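Local coordinates for PmbA-related protein (Thermotoga maritima, PDB 1VL4) that probably acts as a metallopeptidase of the PmbA/TldD (U62) family and may modulate DNA gyrase, at residues E16-R21 / V63-L68; G196-L201 / L238-A243; S265-K270 / N411-L416. All blocks are in the same frame, centred on the assembly; numbering follows the deposited sequence.

Contact 1 of 3, residues E16-R21 / V63-L68; sequences EEFKDR and VEIKVL
F18 on helix 15-29 faces V63 and I65 on strand 51-69, with the helix lying over the sheet well beyond backbone reach: the closest pair of CA atoms, F18 CA and V63 CA, is 10.5 Å apart, a separation that side chains alone bridge. Segment 16-21 is regular helix, with R21 N donating to E17 O, and segment 63-68 is extended throughout.

The phenylalanine does most of the bridging. Its CG stands anti to the backbone N (chi1 -172°), which swings the ring off the helix toward the strand. F18 and I65 approach from opposite directions, and the meeting is at the rim of the ring: I65 CD1 lies near the ring plane, 4.0 Å from F18 CZ. V63 adds a looser touch from an oblique position, with its CG1 4.3 Å from F18 CE2.

The strand belongs to an antiparallel sheet, paired with strand 72-78 through backbone hydrogen bonds such as V63 with T78 and I65 with F76, and with strand 32-48 through E64 with S36 and K66 with Q34. V63 and I65 present one face of this sheet to helix 15-29, a plain alpha-on-beta packing. Helix 84-93 shares the site, its P84 lying on F18 and its C87 on I65, while L81 from the preceding loop touches both F18 and V63.

All three touching residues are buried and apolar. The next residue along the helix, K19, hydrogen-bonds through NZ to T166 OG1 of strand 148-167.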
loop_
_atom_site.group_PDB
_atom_site.type_symbol
_atom_site.label_atom_id
_atom_site.label_comp_id
_atom_site.label_asym_id
_atom_site.label_seq_id
_atom_site.Cartn_x
_atom_site.Cartn_y
_atom_site.Cartn_z
ATOM N N GLU A 16 -11.566 25.516 17.264
ATOM C CA GLU A 16 -12.384 25.741 18.454
ATOM C C GLU A 16 -13.847 25.960 18.165
ATOM O O GLU A 16 -14.688 25.494 18.933
ATOM C CB GLU A 16 -11.913 26.949 19.269
ATOM C CG GLU A 16 -11.143 26.599 20.515
ATOM C CD GLU A 16 -11.957 25.817 21.548
ATOM O OE1 GLU A 16 -13.092 26.237 21.885
ATOM O OE2 GLU A 16 -11.433 24.784 22.023
ATOM N N GLU A 17 -14.147 26.726 17.117
ATOM C CA GLU A 17 -15.526 27.016 16.750
ATOM C C GLU A 17 -16.213 25.748 16.255
ATOM O O GLU A 17 -17.353 25.471 16.608
ATOM C CB GLU A 17 -15.576 28.041 15.642
ATOM C CG GLU A 17 -15.277 29.474 16.083
ATOM C CD GLU A 17 -15.112 30.420 14.877
ATOM O OE1 GLU A 17 -14.167 30.244 14.066
ATOM O OE2 GLU A 17 -15.948 31.325 14.738
ATOM N N PHE A 18 -15.479 24.995 15.448
ATOM C CA PHE A 18 -15.953 23.750 14.874
ATOM C C PHE A 18 -16.250 22.777 16.025
ATOM O O PHE A 18 -17.360 22.287 16.130
ATOM C CB PHE A 18 -14.897 23.228 13.890
ATOM C CG PHE A 18 -15.333 22.039 13.070
ATOM C CD1 PHE A 18 -16.027 22.206 11.879
ATOM C CD2 PHE A 18 -15.022 20.750 13.479
ATOM C CE1 PHE A 18 -16.409 21.108 11.124
ATOM C CE2 PHE A 18 -15.424 19.657 12.724
ATOM C CZ PHE A 18 -16.086 19.838 11.556
ATOM N N LYS A 19 -15.276 22.561 16.910
ATOM C CA LYS A 19 -15.451 21.781 18.158
ATOM C C LYS A 19 -16.657 22.195 18.986
ATOM O O LYS A 19 -17.476 21.353 19.384
ATOM C CB LYS A 19 -14.162 21.865 19.018
ATOM C CG LYS A 19 -14.276 21.316 20.441
ATOM C CD LYS A 19 -13.102 21.761 21.300
ATOM C CE LYS A 19 -13.268 21.312 22.735
ATOM N NZ LYS A 19 -11.947 21.217 23.475
ATOM N N ASP A 20 -16.797 23.503 19.191
ATOM C CA ASP A 20 -17.863 24.053 19.997
ATOM C C ASP A 20 -19.221 23.765 19.373
ATOM O O ASP A 20 -20.168 23.393 20.088
ATOM C CB ASP A 20 -17.690 25.575 20.160
ATOM C CG ASP A 20 -16.533 25.954 21.097
ATOM O OD1 ASP A 20 -15.932 25.076 21.772
ATOM O OD2 ASP A 20 -16.216 27.155 21.144
ATOM N N ARG A 21 -19.328 23.958 18.057
ATOM C CA ARG A 21 -20.598 23.717 17.383
ATOM C C ARG A 21 -20.979 22.248 17.567
ATOM O O ARG A 21 -22.109 21.929 17.910
ATOM C CB ARG A 21 -20.513 24.008 15.869
ATOM C CG ARG A 21 -20.471 25.490 15.387
ATOM C CD ARG A 21 -21.857 26.196 15.316
ATOM N NE ARG A 21 -22.938 25.523 14.553
ATOM C CZ ARG A 21 -23.873 24.703 15.063
ATOM N NH1 ARG A 21 -23.868 24.363 16.356
ATOM N NH2 ARG A 21 -24.817 24.194 14.266
ATOM N N VAL A 63 -9.793 15.469 9.921
ATOM C CA VAL A 63 -10.617 15.530 11.131
ATOM C C VAL A 63 -11.601 14.346 11.126
ATOM O O VAL A 63 -12.271 14.134 10.135
ATOM C CB VAL A 63 -11.363 16.844 11.201
ATOM C CG1 VAL A 63 -12.180 16.885 12.422
ATOM C CG2 VAL A 63 -10.372 17.952 11.241
ATOM N N GLU A 64 -11.592 13.541 12.173
ATOM C CA GLU A 64 -12.553 12.483 12.379
ATOM C C GLU A 64 -13.560 12.929 13.423
ATOM O O GLU A 64 -13.176 13.320 14.534
ATOM C CB GLU A 64 -11.873 11.223 12.917
ATOM C CG GLU A 64 -12.861 10.035 13.050
ATOM C CD GLU A 64 -12.275 8.830 13.798
ATOM O OE1 GLU A 64 -11.134 8.899 14.320
ATOM O OE2 GLU A 64 -12.975 7.805 13.869
ATOM N N ILE A 65 -14.833 12.801 13.078
ATOM C CA ILE A 65 -15.945 13.124 13.964
ATOM C C ILE A 65 -16.652 11.798 14.317
ATOM O O ILE A 65 -17.181 11.113 13.418
ATOM C CB ILE A 65 -16.905 14.059 13.299
ATOM C CG1 ILE A 65 -16.238 15.398 12.969
ATOM C CG2 ILE A 65 -18.158 14.318 14.200
ATOM C CD1 ILE A 65 -16.368 15.827 11.568
ATOM N N LYS A 66 -16.623 11.412 15.594
ATOM C CA LYS A 66 -17.271 10.172 16.003
ATOM C C LYS A 66 -18.344 10.446 17.072
ATOM O O LYS A 66 -18.046 11.077 18.106
ATOM C CB LYS A 66 -16.234 9.206 16.528
ATOM C CG LYS A 66 -16.742 7.818 16.900
ATOM C CD LYS A 66 -15.580 6.950 17.321
ATOM C CE LYS A 66 -14.938 6.193 16.153
ATOM N NZ LYS A 66 -13.876 5.237 16.619
ATOM N N VAL A 67 -19.557 9.977 16.817
ATOM C CA VAL A 67 -20.686 10.166 17.744
ATOM C C VAL A 67 -21.046 8.820 18.388
ATOM O O VAL A 67 -21.113 7.798 17.680
ATOM C CB VAL A 67 -21.885 10.730 17.030
ATOM C CG1 VAL A 67 -23.094 10.747 17.935
ATOM C CG2 VAL A 67 -21.572 12.144 16.506
ATOM N N LEU A 68 -21.293 8.848 19.711
ATOM C CA LEU A 68 -21.505 7.640 20.546
ATOM C C LEU A 68 -22.901 7.729 21.133
ATOM O O LEU A 68 -23.246 8.714 21.747
ATOM C CB LEU A 68 -20.460 7.558 21.612
ATOM C CG LEU A 68 -20.547 6.441 22.653
ATOM C CD1 LEU A 68 -20.314 5.084 22.028
ATOM C CD2 LEU A 68 -19.494 6.722 23.724
#

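Contact 2 of 3, residues G196-L201 / L238-A243; sequences GSWYEL and LMRNTA
W198, T242 and R240 carry this contact, in which the indole of an edge strand reaches across to the start of helix 241-247. The far corner of the six-membered ring does the touching: W198 CZ3 is 3.9 Å from the methyl CG2 of T242, and W198 CH2 is only slightly farther from it. The two side chains cross at about a right angle. With the tryptophan CG anti to the backbone N (chi1 -164°), the torsion carries the ring from strand 194-202 across to the helix start.

R240 comes to the same corner. Its NH1 sits in the plane of the indole, off the ring edge, 3.9 Å from W198 CZ3, whereas the ring corner lies over one face of the guanidinium. The two planes are 84° apart, so this is no parallel stack.

A side-on grip on one oxygen helps fix the guanidinium, together with salt bridges from NH1 to E220 and E370. R240 NE reaches T242 OG1 at 3.0 Å and R240 NH1 reaches the same atom at 3.1 Å, with OG1 5° out of the guanidinium plane. Threonine thus divides its labour: OG1 accepts from R240 and donates to the backbone O of T369, while the methyl meets the indole.

Beside them a water joins the segments, donating to T242 O at 2.8 Å and lying 3.1 Å from Y199 OH, in the plane of the tyrosine ring. K427 makes cation-pi contacts with both W198 and Y199. The join between the long sheet and strand 233-239 with its following helix therefore mixes chemistries: a methyl and a guanidinium nitrogen at the indole corner, water at the tyrosine, and an arginine whose charge is probably largely balanced by two glutamates.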
loop_
_atom_site.group_PDB
_atom_site.type_symbol
_atom_site.label_atom_id
_atom_site.label_comp_id
_atom_site.label_asym_id
_atom_site.label_seq_id
_atom_site.Cartn_x
_atom_site.Cartn_y
_atom_site.Cartn_z
ATOM N N GLY A 196 24.194 -3.296 0.145
ATOM C CA GLY A 196 24.344 -2.880 1.521
ATOM C C GLY A 196 23.467 -1.646 1.694
ATOM O O GLY A 196 23.185 -0.932 0.721
ATOM N N SER A 197 22.990 -1.433 2.910
ATOM C CA SER A 197 22.275 -0.199 3.229
ATOM C C SER A 197 22.437 0.176 4.687
ATOM O O SER A 197 22.893 -0.637 5.532
ATOM C CB SER A 197 20.804 -0.308 2.844
ATOM O OG SER A 197 20.053 -1.182 3.665
ATOM N N TRP A 198 22.129 1.431 4.987
ATOM C CA TRP A 198 22.137 1.894 6.360
ATOM C C TRP A 198 21.181 3.088 6.469
ATOM O O TRP A 198 21.023 3.831 5.508
ATOM C CB TRP A 198 23.570 2.299 6.778
ATOM C CG TRP A 198 23.730 2.409 8.253
ATOM C CD1 TRP A 198 23.765 3.535 8.996
ATOM C CD2 TRP A 198 23.808 1.318 9.174
ATOM N NE1 TRP A 198 23.842 3.223 10.332
ATOM C CE2 TRP A 198 23.902 1.868 10.464
ATOM C CE3 TRP A 198 23.836 -0.071 9.024
ATOM C CZ2 TRP A 198 24.013 1.086 11.602
ATOM C CZ3 TRP A 198 23.961 -0.854 10.158
ATOM C CH2 TRP A 198 24.051 -0.270 11.423
ATOM N N TYR A 199 20.583 3.272 7.646
ATOM C CA TYR A 199 19.742 4.435 7.933
ATOM C C TYR A 199 19.994 4.902 9.352
ATOM O O TYR A 199 20.463 4.127 10.235
ATOM C CB TYR A 199 18.236 4.115 7.772
ATOM C CG TYR A 199 17.723 3.093 8.756
ATOM C CD1 TYR A 199 17.225 3.458 10.020
ATOM C CD2 TYR A 199 17.755 1.755 8.441
ATOM C CE1 TYR A 199 16.803 2.447 10.945
ATOM C CE2 TYR A 199 17.338 0.775 9.340
ATOM C CZ TYR A 199 16.885 1.121 10.577
ATOM O OH TYR A 199 16.484 0.090 11.390
ATOM N N GLU A 200 19.688 6.168 9.581
ATOM C CA GLU A 200 19.582 6.700 10.953
ATOM C C GLU A 200 18.197 7.397 11.066
ATOM O O GLU A 200 17.712 8.005 10.115
ATOM C CB GLU A 200 20.726 7.677 11.254
ATOM C CG GLU A 200 22.102 7.033 11.640
ATOM C CD GLU A 200 23.358 7.991 11.553
ATOM O OE1 GLU A 200 23.229 9.255 11.521
ATOM O OE2 GLU A 200 24.503 7.426 11.534
ATOM N N LEU A 201 17.553 7.218 12.220
ATOM C CA LEU A 201 16.338 7.991 12.626
ATOM C C LEU A 201 16.788 9.027 13.636
ATOM O O LEU A 201 17.700 8.761 14.429
ATOM C CB LEU A 201 15.304 7.048 13.225
ATOM C CG LEU A 201 14.588 6.245 12.153
ATOM C CD1 LEU A 201 14.161 4.885 12.697
ATOM C CD2 LEU A 201 13.396 7.023 11.618
ATOM N N LEU A 238 23.998 -15.483 15.163
ATOM C CA LEU A 238 24.092 -14.156 15.778
ATOM C C LEU A 238 23.266 -13.208 14.889
ATOM O O LEU A 238 23.673 -12.844 13.786
ATOM C CB LEU A 238 25.544 -13.723 15.891
ATOM C CG LEU A 238 25.895 -12.295 16.308
ATOM C CD1 LEU A 238 25.003 -11.795 17.383
ATOM C CD2 LEU A 238 27.396 -12.298 16.728
ATOM N N MET A 239 22.064 -12.888 15.336
ATOM C CA MET A 239 21.222 -12.001 14.564
ATOM C C MET A 239 21.487 -10.552 14.919
ATOM O O MET A 239 21.117 -10.072 15.988
ATOM C CB MET A 239 19.785 -12.385 14.747
ATOM C CG MET A 239 18.841 -11.475 13.981
ATOM S SD MET A 239 17.256 -12.255 13.675
ATOM C CE MET A 239 17.812 -13.716 12.860
ATOM N N ARG A 240 22.142 -9.837 14.007
ATOM C CA ARG A 240 22.443 -8.441 14.244
ATOM C C ARG A 240 21.149 -7.647 14.452
ATOM O O ARG A 240 20.096 -8.010 13.927
ATOM C CB ARG A 240 23.232 -7.834 13.113
ATOM C CG ARG A 240 23.957 -6.544 13.490
ATOM C CD ARG A 240 24.840 -6.048 12.394
ATOM N NE ARG A 240 24.051 -5.495 11.296
ATOM C CZ ARG A 240 24.561 -5.122 10.134
ATOM N NH1 ARG A 240 23.753 -4.662 9.205
ATOM N NH2 ARG A 240 25.873 -5.191 9.915
ATOM N N ASN A 241 21.280 -6.577 15.230
ATOM C CA ASN A 241 20.193 -5.643 15.512
ATOM C C ASN A 241 19.303 -5.307 14.299
ATOM O O ASN A 241 18.074 -5.382 14.377
ATOM C CB ASN A 241 20.694 -4.360 16.272
ATOM C CG ASN A 241 21.880 -3.642 15.625
ATOM O OD1 ASN A 241 22.175 -3.802 14.437
ATOM N ND2 ASN A 241 22.535 -2.773 16.426
ATOM N N THR A 242 19.925 -4.941 13.190
ATOM C CA THR A 242 19.186 -4.560 11.979
ATOM C C THR A 242 18.243 -5.669 11.467
ATOM O O THR A 242 17.156 -5.365 10.999
ATOM C CB THR A 242 20.144 -4.202 10.841
ATOM O OG1 THR A 242 21.136 -5.227 10.732
ATOM C CG2 THR A 242 20.862 -2.925 11.139
ATOM N N ALA A 243 18.654 -6.942 11.550
ATOM C CA ALA A 243 17.758 -8.056 11.148
ATOM C C ALA A 243 16.637 -8.229 12.197
ATOM O O ALA A 243 15.447 -8.380 11.869
ATOM C CB ALA A 243 18.548 -9.338 10.966
HETATM O O HOH W 1 16.692 -2.745 10.147
#

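Contact 3 of 3, residues S265-K270 / N411-L416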
loop_
_atom_site.group_PDB
_atom_site.type_symbol
_atom_site.label_atom_id
_atom_site.label_comp_id
_atom_site.label_asym_id
_atom_site.label_seq_id
_atom_site.Cartn_x
_atom_site.Cartn_y
_atom_site.Cartn_z
ATOM N N SER A 265 -3.786 -15.423 17.402
ATOM C CA SER A 265 -2.470 -15.279 18.028
ATOM C C SER A 265 -1.969 -16.601 18.633
ATOM O O SER A 265 -2.674 -17.251 19.396
ATOM C CB SER A 265 -2.506 -14.217 19.142
ATOM O OG SER A 265 -1.329 -14.279 19.927
ATOM N N PRO A 266 -0.701 -16.949 18.373
ATOM C CA PRO A 266 -0.180 -18.172 18.976
ATOM C C PRO A 266 0.128 -18.025 20.495
ATOM O O PRO A 266 0.578 -18.978 21.107
ATOM C CB PRO A 266 1.090 -18.424 18.156
ATOM C CG PRO A 266 1.591 -17.054 17.849
ATOM C CD PRO A 266 0.332 -16.244 17.589
ATOM N N LEU A 267 -0.122 -16.850 21.085
ATOM C CA LEU A 267 0.043 -16.605 22.515
ATOM C C LEU A 267 -1.224 -16.776 23.375
ATOM O O LEU A 267 -1.181 -16.604 24.597
ATOM C CB LEU A 267 0.604 -15.174 22.741
ATOM C CG LEU A 267 1.996 -14.904 22.168
ATOM C CD1 LEU A 267 2.381 -13.440 22.365
ATOM C CD2 LEU A 267 3.036 -15.768 22.814
ATOM N N LYS A 268 -2.349 -17.121 22.772
ATOM C CA LYS A 268 -3.563 -17.341 23.572
ATOM C C LYS A 268 -3.298 -18.390 24.648
ATOM O O LYS A 268 -2.703 -19.438 24.371
ATOM C CB LYS A 268 -4.727 -17.773 22.692
ATOM C CG LYS A 268 -6.076 -17.703 23.395
ATOM C CD LYS A 268 -7.202 -18.377 22.596
ATOM C CE LYS A 268 -8.491 -17.540 22.641
ATOM N NZ LYS A 268 -8.805 -17.026 24.013
ATOM N N GLY A 269 -3.716 -18.091 25.880
ATOM C CA GLY A 269 -3.530 -19.010 27.011
ATOM C C GLY A 269 -2.139 -19.066 27.654
ATOM O O GLY A 269 -1.903 -19.862 28.595
ATOM N N LYS A 270 -1.241 -18.186 27.198
ATOM C CA LYS A 270 0.143 -18.220 27.616
ATOM C C LYS A 270 0.503 -17.129 28.623
ATOM O O LYS A 270 1.654 -16.993 28.993
ATOM C CB LYS A 270 1.051 -18.110 26.397
ATOM C CG LYS A 270 0.784 -19.119 25.299
ATOM C CD LYS A 270 1.845 -20.203 25.214
ATOM C CE LYS A 270 1.891 -20.839 23.830
ATOM N NZ LYS A 270 2.321 -19.827 22.829
ATOM N N ASN A 411 10.110 -20.764 13.838
ATOM C CA ASN A 411 8.984 -20.123 14.490
ATOM C C ASN A 411 9.547 -19.053 15.403
ATOM O O ASN A 411 10.435 -19.345 16.203
ATOM C CB ASN A 411 8.201 -21.126 15.329
ATOM C CG ASN A 411 6.877 -20.562 15.822
ATOM O OD1 ASN A 411 6.822 -19.727 16.747
ATOM N ND2 ASN A 411 5.791 -21.024 15.212
ATOM N N PHE A 412 9.012 -17.842 15.291
ATOM C CA PHE A 412 9.425 -16.709 16.092
ATOM C C PHE A 412 9.434 -17.006 17.611
ATOM O O PHE A 412 10.342 -16.560 18.309
ATOM C CB PHE A 412 8.559 -15.467 15.779
ATOM C CG PHE A 412 9.108 -14.200 16.379
ATOM C CD1 PHE A 412 10.249 -13.615 15.856
ATOM C CD2 PHE A 412 8.547 -13.654 17.532
ATOM C CE1 PHE A 412 10.795 -12.464 16.456
ATOM C CE2 PHE A 412 9.079 -12.536 18.126
ATOM C CZ PHE A 412 10.224 -11.945 17.592
ATOM N N LEU A 413 8.460 -17.775 18.105
ATOM C CA LEU A 413 8.389 -18.067 19.534
ATOM C C LEU A 413 9.531 -18.970 19.970
ATOM O O LEU A 413 10.119 -18.731 21.014
ATOM C CB LEU A 413 7.042 -18.657 19.949
ATOM C CG LEU A 413 5.831 -17.720 19.720
ATOM C CD1 LEU A 413 4.527 -18.321 20.295
ATOM C CD2 LEU A 413 6.097 -16.324 20.265
ATOM N N ASP A 414 9.869 -19.956 19.156
ATOM C CA ASP A 414 11.029 -20.809 19.411
ATOM C C ASP A 414 12.324 -20.010 19.354
ATOM O O ASP A 414 13.217 -20.237 20.124
ATOM C CB ASP A 414 11.117 -21.936 18.382
ATOM C CG ASP A 414 10.050 -23.000 18.582
ATOM O OD1 ASP A 414 9.781 -23.371 19.753
ATOM O OD2 ASP A 414 9.496 -23.475 17.562
ATOM N N LEU A 415 12.429 -19.098 18.410
ATOM C CA LEU A 415 13.537 -18.147 18.380
ATOM C C LEU A 415 13.720 -17.441 19.730
ATOM O O LEU A 415 14.836 -17.404 20.258
ATOM C CB LEU A 415 13.297 -17.102 17.291
ATOM C CG LEU A 415 14.506 -16.226 16.961
ATOM C CD1 LEU A 415 14.555 -15.912 15.480
ATOM C CD2 LEU A 415 14.515 -14.951 17.793
ATOM N N LEU A 416 12.620 -16.896 20.273
ATOM C CA LEU A 416 12.624 -16.231 21.559
ATOM C C LEU A 416 13.122 -17.157 22.637
ATOM O O LEU A 416 13.850 -16.707 23.532
ATOM C CB LEU A 416 11.233 -15.685 21.960
ATOM C CG LEU A 416 10.678 -14.525 21.123
ATOM C CD1 LEU A 416 9.236 -14.146 21.530
ATOM C CD2 LEU A 416 11.608 -13.318 21.157
#
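Two overlapping beta turns in the loop after helix 257-261 form a seat for L413, on the first turn of helix 412-417. Its CD1 methyl is the meeting point, 4.0 Å from P266 CG and 3.9 Å from L267 CD2. Proline and leucine both meet it at a slant, while the K270 side chain comes tip to tip, NZ lying 3.7 Å from L413 CD1.

The loop holds this shape through a type I turn from S265 to K268 and a type II turn from L267 to K270. An ST turn reinforces the first, S265 OG accepting from L267 N at 3.1 Å. K270 bends back across the turns, and its NZ donates to P266 O at 2.6 Å, tilted 22° from the carbonyl plane; the amine near L413 is thus held by the loop itself.

On the helix side N411 is the N-cap. Its OD1 accepts from L413 N at 2.9 Å, in the carbonyl plane on a lone pair, anchoring the backbone of the very residue that makes the contact. N411 ND2 is bound in turn by E384 and the backbone O of S382. M254 of helix 252-255 touches P266, L267 and L413.

In the fold
The three contacts follow one another along the chain without overlapping. Contacts 1 and 2 both reach the long antiparallel sheet, on opposite sides of the chain's centre and with their own centres 43 Å apart: contact 1 packs a helix on strand 51-69, and contact 2 meets the outermost strand, 194-202. Contact 3 is about as far from contact 1, 42 Å between centres. Contacts 2 and 3 are closer, with centres 24 Å apart and nearest atoms about 5 Å apart, though they do not touch. Helix 241-247 links them: it begins within contact 2, and its L247 packs on F412 and L415 of contact 3's helix.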